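Local coordinates for beta-galactosidase (Bacillus circulans, PDB 4MAD), which probably hydrolyses terminal non-reducing beta-D-galactose residues of beta-D-galactosides, as a family 35 glycoside hydrolase, at residues Leu166-Glu171 with Tyr184-Ile189; Leu520-Ala525 with Gly569-Ile574. All blocks are in the same frame, centred on the assembly; numbering follows the deposited sequence.

Interaction 1 of 2, residues Leu166-Glu171 with Tyr184-Ile189; sequences LQIENE and YLRDGI
Ile168, the residue that follows the end of strand 163-167, spreads its branches over helix 179-192. With CG1 anti to its carbonyl carbon (chi1 -68°), the extended chain carries Ile168 CD1 to 3.9 Å from Arg186 CA, alongside the CB and CG of that arginine. The other branch, Ile168 CG2, slides past Leu185 and lies 4.0 Å from Leu185 CB, while Ile189 crosses obliquely and brings its CD1 within 4.1 Å of Ile168 CG1. The side chains of Leu185 and Glu169 cross at about a right angle, with Leu185 CD2 3.5 Å from Glu169 CG. Bent at chi2, the Glu169 chain turns its carboxylate back, and Asn170 N donates to Glu169 OE1 at 3.0 Å, approaching from above the carboxylate plane. Arg131 forms a salt bridge to the same oxygen and Tyr181 a hydrogen bond to OE2. The guanidinium of Arg186 turns from Ile168 to Asp187, with Arg186 NE 2.8 Å from Asp187 OD1. Thus the segment just past strand 163-167 packs on the helix of a beta-alpha-beta unit in the TIM barrel. Apolar contacts join the two, whereas the buried carboxylate, probably ionised, is bonded to the backbone just before Glu171, the predicted proton donor.

Interaction 2 of 2, residues Leu520-Ala525 with Gly569-Ile574; sequences LTVDKA and GENEII
Four backbone hydrogen bonds tie the end of strand 514-522 to the start of strand 569-577, neighbours in the antiparallel sheet of the galactose-binding domain. Around Val522 and Gly569 the pair is closed both ways: Gly569 N gives to Val522 O at 3.0 Å, nearly straight at 169°, and Val522 N to Gly569 O, also in the carbonyl plane. Leu520 pairs with Asn571 less evenly. Leu520 N reaches Asn571 O at 3.0 Å, but the return bond from Asn571 N to Leu520 O is weak, bent to 125°. That carbonyl oxygen gains a second donor, because Asn571 folds its amide back across the ladder (chi1 -72°) and Asn571 ND2 meets Leu520 O at 3.3 Å, from above the carbonyl plane. Gln567 O also accepts from ND2, which helps fix the amide's rotation. On the same face, the Val522 side chain crosses that of Asn571 at about a right angle, Val522 CG2 3.4 Å from Asn571 ND2, and Leu520 CB packs 4.1 Å from Ile573 CG1, with Phe587 against both Leu520 and Ile573. Thr521 and Glu570, the non-hydrogen-bonded pair, project from the other face and are exposed. Leu520 O therefore takes a weak backbone bond and a straighter one from a buried side-chain amide.

In the fold
The two contacts illustrate two ways of joining distant segments of one chain. Interaction 1 lies in the parallel eight-stranded barrel, where apolar packing, largely of side chains, joins the end of a barrel strand and the loop after it to the next helix; interaction 2 lies in the eight-stranded antiparallel sheet of the galactose-binding region, where backbone bonds do most of the joining. The centres of interactions 1 and 2 are 46 Å apart, on opposite sides of the chain's centre. The nearest atoms of interactions 1 and 2 are about 33 Å apart. Interaction 1 is the one near the predicted active site: its first segment ends at Glu171, the predicted proton donor, which itself does not touch the helix segment, and the Gln167 side chain comes about 5 Å from that of Glu247, the predicted nucleophile. Interaction 2 is away from the annotated sites.

Interaction 1 of 2, residues Leu166-Glu171 with Tyr184-Ile189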
loop_
_atom_site.group_PDB
_atom_site.type_symbol
_atom_site.label_atom_id
_atom_site.label_comp_id
_atom_site.label_asym_id
_atom_site.label_seq_id
_atom_site.Cartn_x
_atom_site.Cartn_y
_atom_site.Cartn_z
ATOM N N LEU A 166 -10.944 17.067 -7.957
ATOM C CA LEU A 166 -10.328 16.517 -6.793
ATOM C C LEU A 166 -11.322 16.008 -5.752
ATOM O O LEU A 166 -12.343 16.594 -5.567
ATOM C CB LEU A 166 -9.450 17.566 -6.173
ATOM C CG LEU A 166 -8.345 18.159 -7.005
ATOM C CD1 LEU A 166 -8.793 19.465 -7.533
ATOM C CD2 LEU A 166 -7.125 18.341 -6.192
ATOM N N GLN A 167 -10.963 14.927 -5.079
ATOM C CA GLN A 167 -11.809 14.362 -4.043
ATOM C C GLN A 167 -11.458 14.923 -2.686
ATOM O O GLN A 167 -10.340 15.095 -2.417
ATOM C CB GLN A 167 -11.661 12.864 -3.968
ATOM C CG GLN A 167 -12.741 12.194 -3.195
ATOM C CD GLN A 167 -12.586 10.714 -3.105
ATOM O OE1 GLN A 167 -11.852 10.223 -2.268
ATOM N NE2 GLN A 167 -13.252 9.999 -3.955
ATOM N N ILE A 168 -12.456 15.162 -1.865
ATOM C CA ILE A 168 -12.242 15.702 -0.571
ATOM C C ILE A 168 -11.928 14.668 0.455
ATOM O O ILE A 168 -10.862 14.664 0.913
ATOM C CB ILE A 168 -13.316 16.686 -0.140
ATOM C CG1 ILE A 168 -13.202 17.937 -1.013
ATOM C CG2 ILE A 168 -13.126 17.019 1.294
ATOM C CD1 ILE A 168 -14.341 18.755 -1.036
ATOM N N GLU A 169 -12.751 13.757 0.835
ATOM C CA GLU A 169 -11.981 12.907 1.797
ATOM C C GLU A 169 -11.948 11.628 0.975
ATOM O O GLU A 169 -11.947 11.624 -0.180
ATOM C CB GLU A 169 -12.696 12.797 3.133
ATOM C CG GLU A 169 -11.884 13.002 4.369
ATOM C CD GLU A 169 -11.611 11.707 5.075
ATOM O OE1 GLU A 169 -12.049 10.665 4.636
ATOM O OE2 GLU A 169 -10.925 11.749 6.066
ATOM N N ASN A 170 -11.851 10.551 1.675
ATOM C CA ASN A 170 -12.320 9.299 1.134
ATOM C C ASN A 170 -13.267 8.377 1.834
ATOM O O ASN A 170 -12.996 7.935 2.899
ATOM C CB ASN A 170 -10.989 8.619 0.901
ATOM C CG ASN A 170 -11.114 7.373 0.062
ATOM O OD1 ASN A 170 -11.202 7.456 -1.106
ATOM N ND2 ASN A 170 -11.159 6.233 0.682
ATOM N N GLU A 171 -14.419 8.155 1.230
ATOM C CA GLU A 171 -15.387 7.277 1.825
ATOM C C GLU A 171 -15.570 7.622 3.323
ATOM O O GLU A 171 -15.554 6.768 4.155
ATOM C CB GLU A 171 -14.979 5.818 1.615
ATOM C CG GLU A 171 -15.192 5.293 0.242
ATOM C CD GLU A 171 -15.150 3.755 0.103
ATOM O OE1 GLU A 171 -14.432 3.129 0.879
ATOM O OE2 GLU A 171 -15.827 3.232 -0.790
ATOM N N TYR A 184 -14.206 21.837 7.081
ATOM C CA TYR A 184 -12.917 22.427 7.164
ATOM C C TYR A 184 -12.012 21.936 6.032
ATOM O O TYR A 184 -11.263 22.664 5.445
ATOM C CB TYR A 184 -12.308 22.087 8.485
ATOM C CG TYR A 184 -10.995 22.742 8.686
ATOM C CD1 TYR A 184 -10.917 23.981 9.252
ATOM C CD2 TYR A 184 -9.842 22.141 8.286
ATOM C CE1 TYR A 184 -9.735 24.594 9.428
ATOM C CE2 TYR A 184 -8.640 22.739 8.476
ATOM C CZ TYR A 184 -8.588 23.981 9.045
ATOM O OH TYR A 184 -7.396 24.626 9.235
ATOM N N LEU A 185 -12.095 20.659 5.770
ATOM C CA LEU A 185 -11.334 20.053 4.677
ATOM C C LEU A 185 -11.726 20.612 3.310
ATOM O O LEU A 185 -10.895 20.957 2.546
ATOM C CB LEU A 185 -11.545 18.553 4.667
ATOM C CG LEU A 185 -10.401 17.700 4.237
ATOM C CD1 LEU A 185 -9.146 18.125 4.900
ATOM C CD2 LEU A 185 -10.668 16.253 4.531
ATOM N N ARG A 186 -13.012 20.757 3.088
ATOM C CA ARG A 186 -13.489 21.282 1.832
ATOM C C ARG A 186 -12.972 22.689 1.589
ATOM O O ARG A 186 -12.522 23.041 0.557
ATOM C CB ARG A 186 -14.996 21.317 1.903
ATOM C CG ARG A 186 -15.734 22.060 0.821
ATOM C CD ARG A 186 -17.084 22.489 1.283
ATOM N NE ARG A 186 -17.075 23.502 2.334
ATOM C CZ ARG A 186 -18.119 23.837 3.072
ATOM N NH1 ARG A 186 -19.282 23.281 2.870
ATOM N NH2 ARG A 186 -18.012 24.745 3.996
ATOM N N ASP A 187 -13.087 23.478 2.626
ATOM C CA ASP A 187 -12.632 24.843 2.588
ATOM C C ASP A 187 -11.139 24.950 2.422
ATOM O O ASP A 187 -10.648 25.795 1.720
ATOM C CB ASP A 187 -13.091 25.612 3.809
ATOM C CG ASP A 187 -14.594 25.798 3.853
ATOM O OD1 ASP A 187 -15.284 25.539 2.881
ATOM O OD2 ASP A 187 -15.064 26.186 4.906
ATOM N N GLY A 188 -10.430 24.079 3.112
ATOM C CA GLY A 188 -9.007 24.029 3.003
ATOM C C GLY A 188 -8.503 23.657 1.629
ATOM O O GLY A 188 -7.580 24.237 1.160
ATOM N N ILE A 189 -9.102 22.666 0.995
ATOM C CA ILE A 189 -8.755 22.333 -0.376
ATOM C C ILE A 189 -9.152 23.457 -1.333
ATOM O O ILE A 189 -8.434 23.795 -2.244
ATOM C CB ILE A 189 -9.352 20.985 -0.809
ATOM C CG1 ILE A 189 -8.650 19.875 -0.063
ATOM C CG2 ILE A 189 -9.194 20.746 -2.251
ATOM C CD1 ILE A 189 -9.297 18.600 -0.137
#

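Interaction 2 of 2, residues Leu520-Ala525 with Gly569-Ile574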
loop_
_atom_site.group_PDB
_atom_site.type_symbol
_atom_site.label_atom_id
_atom_site.label_comp_id
_atom_site.label_asym_id
_atom_site.label_seq_id
_atom_site.Cartn_x
_atom_site.Cartn_y
_atom_site.Cartn_z
ATOM N N LEU A 520 23.374 -12.183 -9.438
ATOM C CA LEU A 520 22.697 -12.506 -10.660
ATOM C C LEU A 520 23.448 -11.805 -11.756
ATOM O O LEU A 520 23.652 -10.656 -11.689
ATOM C CB LEU A 520 21.304 -11.979 -10.642
ATOM C CG LEU A 520 20.478 -12.118 -11.913
ATOM C CD1 LEU A 520 20.385 -13.482 -12.279
ATOM C CD2 LEU A 520 19.146 -11.518 -11.814
ATOM N N THR A 521 23.833 -12.572 -12.762
ATOM C CA THR A 521 24.497 -12.020 -13.909
ATOM C C THR A 521 23.512 -11.902 -15.045
ATOM O O THR A 521 22.873 -12.836 -15.383
ATOM C CB THR A 521 25.668 -12.887 -14.353
ATOM O OG1 THR A 521 26.607 -12.994 -13.303
ATOM C CG2 THR A 521 26.347 -12.218 -15.457
ATOM N N VAL A 522 23.434 -10.708 -15.593
ATOM C CA VAL A 522 22.424 -10.310 -16.515
ATOM C C VAL A 522 23.090 -9.785 -17.783
ATOM O O VAL A 522 23.889 -8.901 -17.701
ATOM C CB VAL A 522 21.608 -9.208 -15.870
ATOM C CG1 VAL A 522 20.913 -8.370 -16.842
ATOM C CG2 VAL A 522 20.699 -9.786 -14.809
ATOM N N ASP A 523 22.754 -10.402 -18.904
ATOM C CA ASP A 523 23.169 -9.933 -20.184
ATOM C C ASP A 523 22.526 -8.623 -20.603
ATOM O O ASP A 523 23.174 -7.714 -21.011
ATOM C CB ASP A 523 22.964 -11.026 -21.259
ATOM C CG ASP A 523 21.703 -11.934 -21.021
ATOM O OD1 ASP A 523 20.719 -11.495 -20.431
ATOM O OD2 ASP A 523 21.718 -13.091 -21.471
ATOM N N LYS A 524 21.210 -8.569 -20.496
ATOM C CA LYS A 524 20.451 -7.361 -20.712
ATOM C C LYS A 524 19.285 -7.313 -19.731
ATOM O O LYS A 524 18.597 -8.255 -19.617
ATOM C CB LYS A 524 19.882 -7.412 -22.097
ATOM C CG LYS A 524 19.073 -6.244 -22.481
ATOM C CD LYS A 524 18.415 -6.552 -23.757
ATOM C CE LYS A 524 17.802 -5.359 -24.353
ATOM N NZ LYS A 524 17.228 -5.750 -25.605
ATOM N N ALA A 525 19.072 -6.210 -19.066
ATOM C CA ALA A 525 18.001 -6.130 -18.096
ATOM C C ALA A 525 16.618 -6.352 -18.729
ATOM O O ALA A 525 16.364 -5.856 -19.773
ATOM C CB ALA A 525 18.041 -4.859 -17.460
ATOM N N GLY A 569 25.452 -6.884 -16.190
ATOM C CA GLY A 569 26.520 -7.320 -15.319
ATOM C C GLY A 569 26.042 -7.980 -14.058
ATOM O O GLY A 569 25.045 -8.619 -14.069
ATOM N N GLU A 570 26.798 -7.831 -12.990
ATOM C CA GLU A 570 26.451 -8.427 -11.738
ATOM C C GLU A 570 25.432 -7.610 -10.986
ATOM O O GLU A 570 25.470 -6.432 -11.010
ATOM C CB GLU A 570 27.699 -8.605 -10.910
ATOM C CG GLU A 570 28.650 -9.543 -11.534
ATOM C CD GLU A 570 29.814 -9.814 -10.659
ATOM O OE1 GLU A 570 30.116 -9.026 -9.756
ATOM O OE2 GLU A 570 30.426 -10.844 -10.896
ATOM N N ASN A 571 24.530 -8.296 -10.310
ATOM C CA ASN A 571 23.445 -7.685 -9.595
ATOM C C ASN A 571 23.419 -8.300 -8.225
ATOM O O ASN A 571 23.606 -9.459 -8.102
ATOM C CB ASN A 571 22.120 -7.975 -10.300
ATOM C CG ASN A 571 21.957 -7.206 -11.613
ATOM O OD1 ASN A 571 21.379 -6.172 -11.668
ATOM N ND2 ASN A 571 22.477 -7.765 -12.669
ATOM N N GLU A 572 23.167 -7.498 -7.210
ATOM C CA GLU A 572 23.209 -7.990 -5.882
ATOM C C GLU A 572 21.821 -8.428 -5.411
ATOM O O GLU A 572 20.961 -7.654 -5.330
ATOM C CB GLU A 572 23.760 -6.895 -4.986
ATOM C CG GLU A 572 23.633 -7.149 -3.574
ATOM C CD GLU A 572 23.982 -5.911 -2.720
ATOM O OE1 GLU A 572 23.073 -5.176 -2.310
ATOM O OE2 GLU A 572 25.180 -5.698 -2.516
ATOM N N ILE A 573 21.669 -9.702 -5.116
ATOM C CA ILE A 573 20.437 -10.206 -4.593
ATOM C C ILE A 573 20.593 -10.523 -3.132
ATOM O O ILE A 573 21.373 -11.323 -2.770
ATOM C CB ILE A 573 20.062 -11.503 -5.254
ATOM C CG1 ILE A 573 20.056 -11.361 -6.774
ATOM C CG2 ILE A 573 18.762 -11.909 -4.794
ATOM C CD1 ILE A 573 19.323 -10.253 -7.291
ATOM N N ILE A 574 19.801 -9.861 -2.321
ATOM C CA ILE A 574 19.789 -10.116 -0.893
ATOM C C ILE A 574 18.427 -10.503 -0.401
ATOM O O ILE A 574 17.504 -9.811 -0.633
ATOM C CB ILE A 574 20.239 -8.895 -0.094
ATOM C CG1 ILE A 574 21.683 -8.601 -0.403
ATOM C CG2 ILE A 574 20.147 -9.169 1.356
ATOM C CD1 ILE A 574 22.137 -7.394 0.101
#